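Local coordinates for restriction endonuclease LpnPI (Legionella pneumophila subsp. pneumophila str. Philadelphia 1, PDB 4RZL), which probably cleaves DNA bearing modified cytosines, this chain being the N-terminal domain that recognises the DNA through an SRA-type fold, at residues G34-D39 / I48-G53; S42-G47 / V193-I198; D25-G30 / V136-A141. All coordinates share one frame; numbering follows the deposited sequence.

Interaction 1 of 3, residues G34-D39 / I48-G53; sequences GNASDD and IGNMGG
D39 OD2 is the polar atom on which this contact turns. It lies 3.3 Å from N50 CA and 3.5 Å from N50 CB, while its strong partners come from outside the two segments: S42 OG by a hydrogen bond and R55 NH1 by a salt bridge. The N50 atoms nearest to it are carbon, so N50 contributes bulk beside the carboxylate. The carboxylate and the N50 amide are turned 80° against each other, and the N50 carbonyl oxygen lies 3.4 Å from D39 CG. A chi1 of 168° sets D39 CG anti to the backbone N, and D39, at the N-cap of helix 40-44, caps a backbone N just beyond the segment. Aspartate suits the place because its short arm can cap the helix and meet an arginine at once; such surroundings would probably stabilise its charged form.

A looser touch lies beside this one, where A36 CB approaches N50 ND2 to 4.0 Å. The small methyl lets the 3-10 turn of 36-38 come up to the amide. That turn is closed by D39 N bonding to A36 O at 3.1 Å, and S37 OG, 2.6 Å from N35 OD1, braces its beginning.

R55 joins the two segments: the NH1 that meets D39 also bonds to G49 O, and its NE to G52 O. In the chain the two loops flank helix 40-44, one leading in from strand 27-28 and the other running on into strand 54-57.

Interaction 2 of 3, residues S42-G47 / V193-I198; sequences SKIIKG and VSRKWI
An arginine grips the last carbonyl of a helix here: R195, in the first turn of helix 195-199, holds I44 O at the C-terminal end of helix 40-44. I45 then leaves helical backbone angles.

By hydrogen bonds, both terminal nitrogens of R195 converge on the one oxygen, NH2 at 2.8 Å and NH1 at 3.0 Å from I44 O. That oxygen lies within 2° of the guanidinium plane for either bond. NH1 arrives nearly along the C=O axis, NH2 from the flank at a C=O...N angle of 130°. The side chain leaves anti to its backbone nitrogen and bends at chi2 and chi3, bringing the planar head to the other helix. Its positive charge would probably be favoured by the partial negative charge at the C-terminal end of this short helix, and NH2 also bonds to A20 O and NH1 to N199 OD1.

Among apolar pairs, I198 CG2 stands 4.2 Å from I45 CG2, the side chains crossing at about a right angle. Branched isoleucines suit this buried seam, which L22 of strand 22-23 and F133 of strand 132-137 help to line. Carbon meets polar groups as well: I198 CG2 lies 3.8 Å from I44 O, I44 CG2 3.5 Å from R195 NH2, and I198 CB 4.0 Å above the R195 guanidinium plane, offset toward the rim. S194, at the N-cap, sets the start of R195's helix by accepting from W197 N.

One water accepts from K46 N and weakly from R195 NH1; another donates to K46 O and I198 O, 2.9 Å from each.

Interaction 3 of 3, residues D25-G30 / V136-A141; sequences DAVYEG and VKYPTA
Strand 27-28 and strand 132-137 both pair antiparallel with strand 147-155 in the domain's main mixed sheet, and this contact forms where the chain runs out of strand 132-137 and passes beside strand 27-28. V27 meets Y138, and E29 meets T140, without any backbone hydrogen bond between the segments. The side chains do the joining.

V27 divides its two methyls between two partners. CG2 sits over the Y138 ring in a CH-pi contact, 3.7 Å from the centroid and 13° off the ring normal, with Y138 CD1 the nearest ring atom at 3.6 Å. CG1 reaches tip to tip toward T140 CG2, the two methyls 3.8 Å apart. This split follows from chi1 165°, which puts CG1 anti to the nitrogen and CG2 anti to the carbonyl carbon. Beta-branched valine suits a strand and here gives one methyl to each of Y138 and T140, and a flat tyrosine ring offers a broad face to a methyl.

The polar half lies at the next pair along. T140 OG1 donates to E29 OE2 at 2.9 Å, meeting the anti side of the oxygen, 17° out of the carboxylate plane. Glutamate has the length for this: its chain runs extended beyond CG toward the threonine. Neither end relies on this bond alone, for E29 OE2 also bonds to S142 OG and T140 OG1 to S146 OG. T140, with one hydroxyl and one methyl, thus serves both halves of the contact.

S142 and S146 belong to the same connection as T140, the loop between strands 132-137 and 147-155. Those strands, consecutive and antiparallel, form a beta-hairpin, and its loop packs by side chains on strand 27-28, which also pairs with 147-155.

The first segments of the three contacts follow one another along the early part of the chain, which runs from strand 27-28 through residues 34-39 into helix 40-44. Interactions 1 and 2 share that helix, one at its start and one at its end; their centres are 15 Å apart, yet N50 CB packs 3.2 Å from S42 OG. Interactions 2 and 3, with centres 16 Å apart, meet where I44 CD1 packs 3.7 Å from Y28 CG, so helix 40-44 rests against strand 27-28. Interactions 1 and 3, 14 Å apart at their centres, are joined through adjoining sequence, and residues 34-39 and 48-53 both lie between the two segments of interaction 3.

Interaction 1 of 3, residues G34-D39 / I48-G53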
loop_
_atom_site.group_PDB
_atom_site.type_symbol
_atom_site.label_atom_id
_atom_site.label_comp_id
_atom_site.label_asym_id
_atom_site.label_seq_id
_atom_site.Cartn_x
_atom_site.Cartn_y
_atom_site.Cartn_z
ATOM N N GLY A 34 15.269 -16.020 10.507
ATOM C CA GLY A 34 14.105 -16.582 11.168
ATOM C C GLY A 34 13.354 -15.549 11.991
ATOM O O GLY A 34 12.148 -15.675 12.202
ATOM N N ASN A 35 14.067 -14.516 12.436
ATOM C CA ASN A 35 13.486 -13.458 13.268
ATOM C C ASN A 35 12.815 -12.289 12.508
ATOM O O ASN A 35 12.595 -12.366 11.295
ATOM C CB ASN A 35 14.569 -12.955 14.243
ATOM C CG ASN A 35 15.679 -12.159 13.566
ATOM O OD1 ASN A 35 15.551 -11.691 12.434
ATOM N ND2 ASN A 35 16.796 -12.016 14.270
ATOM N N ALA A 36 12.490 -11.217 13.232
ATOM C CA ALA A 36 11.703 -10.115 12.674
ATOM C C ALA A 36 12.460 -9.276 11.645
ATOM O O ALA A 36 11.865 -8.774 10.693
ATOM C CB ALA A 36 11.187 -9.216 13.796
ATOM N N SER A 37 13.770 -9.142 11.826
ATOM C CA SER A 37 14.596 -8.310 10.953
ATOM C C SER A 37 14.684 -8.842 9.514
ATOM O O SER A 37 15.207 -8.165 8.632
ATOM C CB SER A 37 15.999 -8.191 11.528
ATOM O OG SER A 37 16.601 -9.473 11.590
ATOM N N ASP A 38 14.165 -10.047 9.289
ATOM C CA ASP A 38 14.093 -10.644 7.958
ATOM C C ASP A 38 13.097 -9.944 7.032
ATOM O O ASP A 38 13.001 -10.277 5.851
ATOM C CB ASP A 38 13.703 -12.121 8.049
ATOM C CG ASP A 38 14.796 -12.983 8.636
ATOM O OD1 ASP A 38 15.953 -12.518 8.711
ATOM O OD2 ASP A 38 14.497 -14.145 8.985
ATOM N N ASP A 39 12.317 -9.027 7.591
ATOM C CA ASP A 39 11.314 -8.291 6.830
ATOM C C ASP A 39 11.959 -7.427 5.746
ATOM O O ASP A 39 12.706 -6.497 6.051
ATOM C CB ASP A 39 10.489 -7.416 7.775
ATOM C CG ASP A 39 9.621 -6.420 7.040
ATOM O OD1 ASP A 39 8.673 -6.859 6.366
ATOM O OD2 ASP A 39 9.886 -5.201 7.125
ATOM N N ILE A 48 9.947 2.822 8.069
ATOM C CA ILE A 48 8.793 1.930 8.038
ATOM C C ILE A 48 9.056 0.732 8.951
ATOM O O ILE A 48 10.115 0.119 8.871
ATOM C CB ILE A 48 8.490 1.441 6.591
ATOM C CG1 ILE A 48 7.986 2.595 5.717
ATOM C CG2 ILE A 48 7.467 0.317 6.592
ATOM C CD1 ILE A 48 6.563 3.046 6.054
ATOM N N GLY A 49 8.095 0.399 9.814
ATOM C CA GLY A 49 8.243 -0.715 10.735
ATOM C C GLY A 49 8.319 -2.063 10.037
ATOM O O GLY A 49 8.096 -2.163 8.827
ATOM N N ASN A 50 8.637 -3.113 10.783
ATOM C CA ASN A 50 8.868 -4.397 10.141
ATOM C C ASN A 50 7.716 -5.387 10.273
ATOM O O ASN A 50 7.886 -6.569 9.978
ATOM C CB ASN A 50 10.173 -5.032 10.650
ATOM C CG ASN A 50 10.183 -5.264 12.147
ATOM O OD1 ASN A 50 9.140 -5.343 12.788
ATOM N ND2 ASN A 50 11.375 -5.407 12.706
ATOM N N MET A 51 6.544 -4.902 10.686
ATOM C CA MET A 51 5.371 -5.770 10.865
ATOM C C MET A 51 4.043 -5.065 10.589
ATOM O O MET A 51 3.898 -3.880 10.863
ATOM C CB MET A 51 5.327 -6.349 12.288
ATOM C CG MET A 51 5.765 -7.808 12.381
ATOM N N GLY A 52 3.080 -5.812 10.053
ATOM C CA GLY A 52 1.721 -5.317 9.910
ATOM C C GLY A 52 1.234 -5.142 8.484
ATOM O O GLY A 52 2.029 -4.904 7.568
ATOM N N GLY A 53 -0.080 -5.260 8.304
ATOM C CA GLY A 53 -0.708 -5.056 7.012
ATOM C C GLY A 53 -0.781 -3.580 6.675
ATOM O O GLY A 53 -0.930 -3.185 5.510
#

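Interaction 2 of 3, residues S42-G47 / V193-I198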
loop_
_atom_site.group_PDB
_atom_site.type_symbol
_atom_site.label_atom_id
_atom_site.label_comp_id
_atom_site.label_asym_id
_atom_site.label_seq_id
_atom_site.Cartn_x
_atom_site.Cartn_y
_atom_site.Cartn_z
ATOM N N SER A 42 10.994 -3.161 5.608
ATOM C CA SER A 42 11.650 -2.199 6.497
ATOM C C SER A 42 13.125 -2.001 6.134
ATOM O O SER A 42 13.729 -0.994 6.488
ATOM C CB SER A 42 11.515 -2.622 7.970
ATOM O OG SER A 42 11.876 -3.980 8.146
ATOM N N LYS A 43 13.712 -2.956 5.427
ATOM C CA LYS A 43 15.091 -2.784 4.961
ATOM C C LYS A 43 15.161 -1.847 3.752
ATOM O O LYS A 43 16.076 -1.032 3.631
ATOM C CB LYS A 43 15.713 -4.127 4.611
ATOM C CG LYS A 43 17.224 -4.045 4.471
ATOM C CD LYS A 43 17.821 -5.426 4.438
ATOM C CE LYS A 43 19.326 -5.361 4.544
ATOM N NZ LYS A 43 19.887 -6.729 4.470
ATOM N N ILE A 44 14.185 -1.970 2.860
ATOM C CA ILE A 44 14.102 -1.115 1.683
ATOM C C ILE A 44 13.830 0.331 2.075
ATOM O O ILE A 44 14.411 1.265 1.520
ATOM C CB ILE A 44 12.983 -1.587 0.729
ATOM C CG1 ILE A 44 13.220 -3.030 0.299
ATOM C CG2 ILE A 44 12.871 -0.666 -0.486
ATOM C CD1 ILE A 44 12.029 -3.648 -0.448
ATOM N N ILE A 45 12.909 0.511 3.017
ATOM C CA ILE A 45 12.451 1.850 3.371
ATOM C C ILE A 45 12.698 2.126 4.839
ATOM O O ILE A 45 11.965 1.630 5.692
ATOM C CB ILE A 45 10.947 2.029 3.076
ATOM C CG1 ILE A 45 10.610 1.486 1.688
ATOM C CG2 ILE A 45 10.542 3.484 3.209
ATOM C CD1 ILE A 45 9.111 1.430 1.395
ATOM N N LYS A 46 13.722 2.920 5.130
ATOM C CA LYS A 46 13.994 3.332 6.497
ATOM C C LYS A 46 12.881 4.255 6.978
ATOM O O LYS A 46 12.510 5.209 6.281
ATOM C CB LYS A 46 15.351 4.041 6.598
ATOM C CG LYS A 46 16.547 3.149 6.288
ATOM C CD LYS A 46 17.858 3.834 6.688
ATOM C CE LYS A 46 19.074 3.153 6.068
ATOM N NZ LYS A 46 19.111 1.690 6.328
ATOM N N GLY A 47 12.340 3.969 8.160
ATOM C CA GLY A 47 11.245 4.761 8.690
ATOM C C GLY A 47 9.956 3.968 8.747
ATOM O O GLY A 47 8.992 4.386 9.380
ATOM N N VAL A 193 10.064 3.855 -8.280
ATOM C CA VAL A 193 10.386 4.845 -7.265
ATOM C C VAL A 193 11.882 4.752 -6.978
ATOM O O VAL A 193 12.365 3.708 -6.539
ATOM C CB VAL A 193 9.594 4.628 -5.984
ATOM C CG1 VAL A 193 9.910 5.748 -4.978
ATOM C CG2 VAL A 193 8.098 4.581 -6.311
ATOM N N SER A 194 12.617 5.828 -7.245
ATOM C CA SER A 194 14.084 5.768 -7.165
ATOM C C SER A 194 14.609 5.704 -5.726
ATOM O O SER A 194 13.967 6.209 -4.802
ATOM C CB SER A 194 14.693 6.979 -7.864
ATOM O OG SER A 194 14.546 8.108 -7.035
ATOM N N ARG A 195 15.782 5.097 -5.541
ATOM C CA ARG A 195 16.446 5.115 -4.245
ATOM C C ARG A 195 16.654 6.540 -3.723
ATOM O O ARG A 195 16.514 6.788 -2.519
ATOM C CB ARG A 195 17.780 4.361 -4.317
ATOM C CG ARG A 195 18.662 4.511 -3.068
ATOM C CD ARG A 195 17.969 4.137 -1.761
ATOM N NE ARG A 195 17.163 2.930 -1.839
ATOM C CZ ARG A 195 16.405 2.480 -0.842
ATOM N NH1 ARG A 195 16.339 3.154 0.298
ATOM N NH2 ARG A 195 15.712 1.359 -0.981
ATOM N N LYS A 196 16.982 7.463 -4.622
ATOM C CA LYS A 196 17.128 8.870 -4.258
ATOM C C LYS A 196 15.842 9.379 -3.625
ATOM O O LYS A 196 15.874 10.002 -2.562
ATOM C CB LYS A 196 17.477 9.728 -5.480
ATOM C CG LYS A 196 17.651 11.238 -5.176
ATOM C CD LYS A 196 18.054 12.011 -6.424
ATOM C CE LYS A 196 18.011 13.523 -6.213
ATOM N NZ LYS A 196 19.022 13.984 -5.218
ATOM N N TRP A 197 14.709 9.091 -4.266
ATOM C CA TRP A 197 13.429 9.512 -3.712
ATOM C C TRP A 197 13.219 8.911 -2.336
ATOM O O TRP A 197 12.875 9.623 -1.399
ATOM C CB TRP A 197 12.255 9.135 -4.623
ATOM C CG TRP A 197 11.010 9.873 -4.232
ATOM C CD1 TRP A 197 10.506 11.011 -4.811
ATOM C CD2 TRP A 197 10.144 9.569 -3.128
ATOM N NE1 TRP A 197 9.361 11.407 -4.155
ATOM C CE2 TRP A 197 9.123 10.544 -3.117
ATOM C CE3 TRP A 197 10.117 8.554 -2.165
ATOM C CZ2 TRP A 197 8.097 10.532 -2.178
ATOM C CZ3 TRP A 197 9.099 8.552 -1.232
ATOM C CH2 TRP A 197 8.105 9.530 -1.247
ATOM N N ILE A 198 13.431 7.602 -2.220
ATOM C CA ILE A 198 13.159 6.879 -0.977
ATOM C C ILE A 198 14.023 7.369 0.185
ATOM O O ILE A 198 13.535 7.497 1.312
ATOM C CB ILE A 198 13.355 5.350 -1.166
ATOM C CG1 ILE A 198 12.404 4.823 -2.250
ATOM C CG2 ILE A 198 13.110 4.605 0.131
ATOM C CD1 ILE A 198 12.725 3.408 -2.706
HETATM O O HOH W 1 15.547 3.960 3.226
HETATM O O HOH W 2 13.855 6.661 4.115
#

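Interaction 3 of 3, residues D25-G30 / V136-A141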
loop_
_atom_site.group_PDB
_atom_site.type_symbol
_atom_site.label_atom_id
_atom_site.label_comp_id
_atom_site.label_asym_id
_atom_site.label_seq_id
_atom_site.Cartn_x
_atom_site.Cartn_y
_atom_site.Cartn_z
ATOM N N ASP A 25 6.291 -4.640 -9.861
ATOM C CA ASP A 25 6.259 -6.104 -9.854
ATOM C C ASP A 25 7.619 -6.782 -9.693
ATOM O O ASP A 25 7.736 -7.988 -9.890
ATOM C CB ASP A 25 5.551 -6.619 -11.105
ATOM C CG ASP A 25 4.061 -6.308 -11.087
ATOM O OD1 ASP A 25 3.536 -6.004 -9.987
ATOM O OD2 ASP A 25 3.413 -6.378 -12.152
ATOM N N ALA A 26 8.634 -6.022 -9.304
ATOM C CA ALA A 26 9.909 -6.622 -8.933
ATOM C C ALA A 26 9.738 -7.319 -7.581
ATOM O O ALA A 26 8.881 -6.929 -6.793
ATOM C CB ALA A 26 11.010 -5.574 -8.872
ATOM N N VAL A 27 10.547 -8.340 -7.322
ATOM C CA VAL A 27 10.463 -9.118 -6.087
ATOM C C VAL A 27 11.637 -8.786 -5.174
ATOM O O VAL A 27 12.775 -8.640 -5.629
ATOM C CB VAL A 27 10.432 -10.633 -6.393
ATOM C CG1 VAL A 27 10.701 -11.467 -5.147
ATOM C CG2 VAL A 27 9.090 -11.019 -7.046
ATOM N N TYR A 28 11.342 -8.621 -3.891
ATOM C CA TYR A 28 12.345 -8.228 -2.913
ATOM C C TYR A 28 12.425 -9.296 -1.833
ATOM O O TYR A 28 11.493 -9.492 -1.076
ATOM C CB TYR A 28 12.006 -6.855 -2.325
ATOM C CG TYR A 28 11.972 -5.795 -3.404
ATOM C CD1 TYR A 28 10.836 -5.597 -4.177
ATOM C CD2 TYR A 28 13.107 -5.035 -3.691
ATOM C CE1 TYR A 28 10.815 -4.640 -5.197
ATOM C CE2 TYR A 28 13.099 -4.084 -4.696
ATOM C CZ TYR A 28 11.952 -3.886 -5.448
ATOM O OH TYR A 28 11.960 -2.937 -6.452
ATOM N N GLU A 29 13.549 -9.998 -1.793
ATOM C CA GLU A 29 13.690 -11.174 -0.941
ATOM C C GLU A 29 13.901 -10.818 0.518
ATOM O O GLU A 29 14.652 -9.899 0.847
ATOM C CB GLU A 29 14.836 -12.037 -1.452
ATOM C CG GLU A 29 14.508 -12.663 -2.797
ATOM C CD GLU A 29 15.437 -13.794 -3.165
ATOM O OE1 GLU A 29 16.648 -13.533 -3.338
ATOM O OE2 GLU A 29 14.955 -14.941 -3.260
ATOM N N GLY A 30 13.223 -11.553 1.388
ATOM C CA GLY A 30 13.371 -11.393 2.822
ATOM C C GLY A 30 14.587 -12.119 3.390
ATOM O O GLY A 30 15.294 -12.835 2.675
ATOM N N VAL A 136 2.803 -7.097 -1.913
ATOM C CA VAL A 136 2.132 -8.351 -1.601
ATOM C C VAL A 136 3.188 -9.403 -1.282
ATOM O O VAL A 136 4.319 -9.335 -1.772
ATOM C CB VAL A 136 1.212 -8.863 -2.754
ATOM C CG1 VAL A 136 0.147 -7.821 -3.110
ATOM C CG2 VAL A 136 2.024 -9.275 -3.989
ATOM N N LYS A 137 2.816 -10.369 -0.452
ATOM C CA LYS A 137 3.707 -11.468 -0.099
ATOM C C LYS A 137 3.984 -12.275 -1.350
ATOM O O LYS A 137 3.070 -12.620 -2.086
ATOM C CB LYS A 137 3.083 -12.354 0.990
ATOM C CG LYS A 137 3.960 -13.520 1.442
ATOM C CD LYS A 137 3.157 -14.513 2.299
ATOM C CE LYS A 137 4.058 -15.489 3.036
ATOM N N TYR A 138 5.248 -12.567 -1.600
ATOM C CA TYR A 138 5.636 -13.300 -2.798
ATOM C C TYR A 138 6.762 -14.256 -2.438
ATOM O O TYR A 138 7.935 -13.905 -2.582
ATOM C CB TYR A 138 6.082 -12.328 -3.896
ATOM C CG TYR A 138 6.202 -12.922 -5.292
ATOM C CD1 TYR A 138 7.229 -13.810 -5.610
ATOM C CD2 TYR A 138 5.326 -12.550 -6.303
ATOM C CE1 TYR A 138 7.356 -14.336 -6.876
ATOM C CE2 TYR A 138 5.446 -13.072 -7.579
ATOM C CZ TYR A 138 6.463 -13.962 -7.861
ATOM O OH TYR A 138 6.587 -14.477 -9.129
ATOM N N PRO A 139 6.417 -15.449 -1.930
ATOM C CA PRO A 139 7.438 -16.378 -1.433
ATOM C C PRO A 139 8.447 -16.763 -2.506
ATOM O O PRO A 139 8.052 -16.985 -3.646
ATOM C CB PRO A 139 6.618 -17.603 -0.994
ATOM C CG PRO A 139 5.258 -17.063 -0.718
ATOM C CD PRO A 139 5.057 -15.979 -1.746
ATOM N N THR A 140 9.730 -16.772 -2.146
ATOM C CA THR A 140 10.791 -17.289 -3.004
ATOM C C THR A 140 11.468 -18.478 -2.318
ATOM O O THR A 140 11.212 -18.740 -1.149
ATOM C CB THR A 140 11.849 -16.220 -3.309
ATOM O OG1 THR A 140 12.408 -15.763 -2.077
ATOM C CG2 THR A 140 11.224 -15.035 -4.031
ATOM N N ALA A 141 12.376 -19.150 -3.021
ATOM C CA ALA A 141 13.056 -20.317 -2.464
ATOM C C ALA A 141 13.858 -19.950 -1.232
ATOM O O ALA A 141 13.881 -20.693 -0.258
ATOM C CB ALA A 141 13.959 -20.958 -3.502
#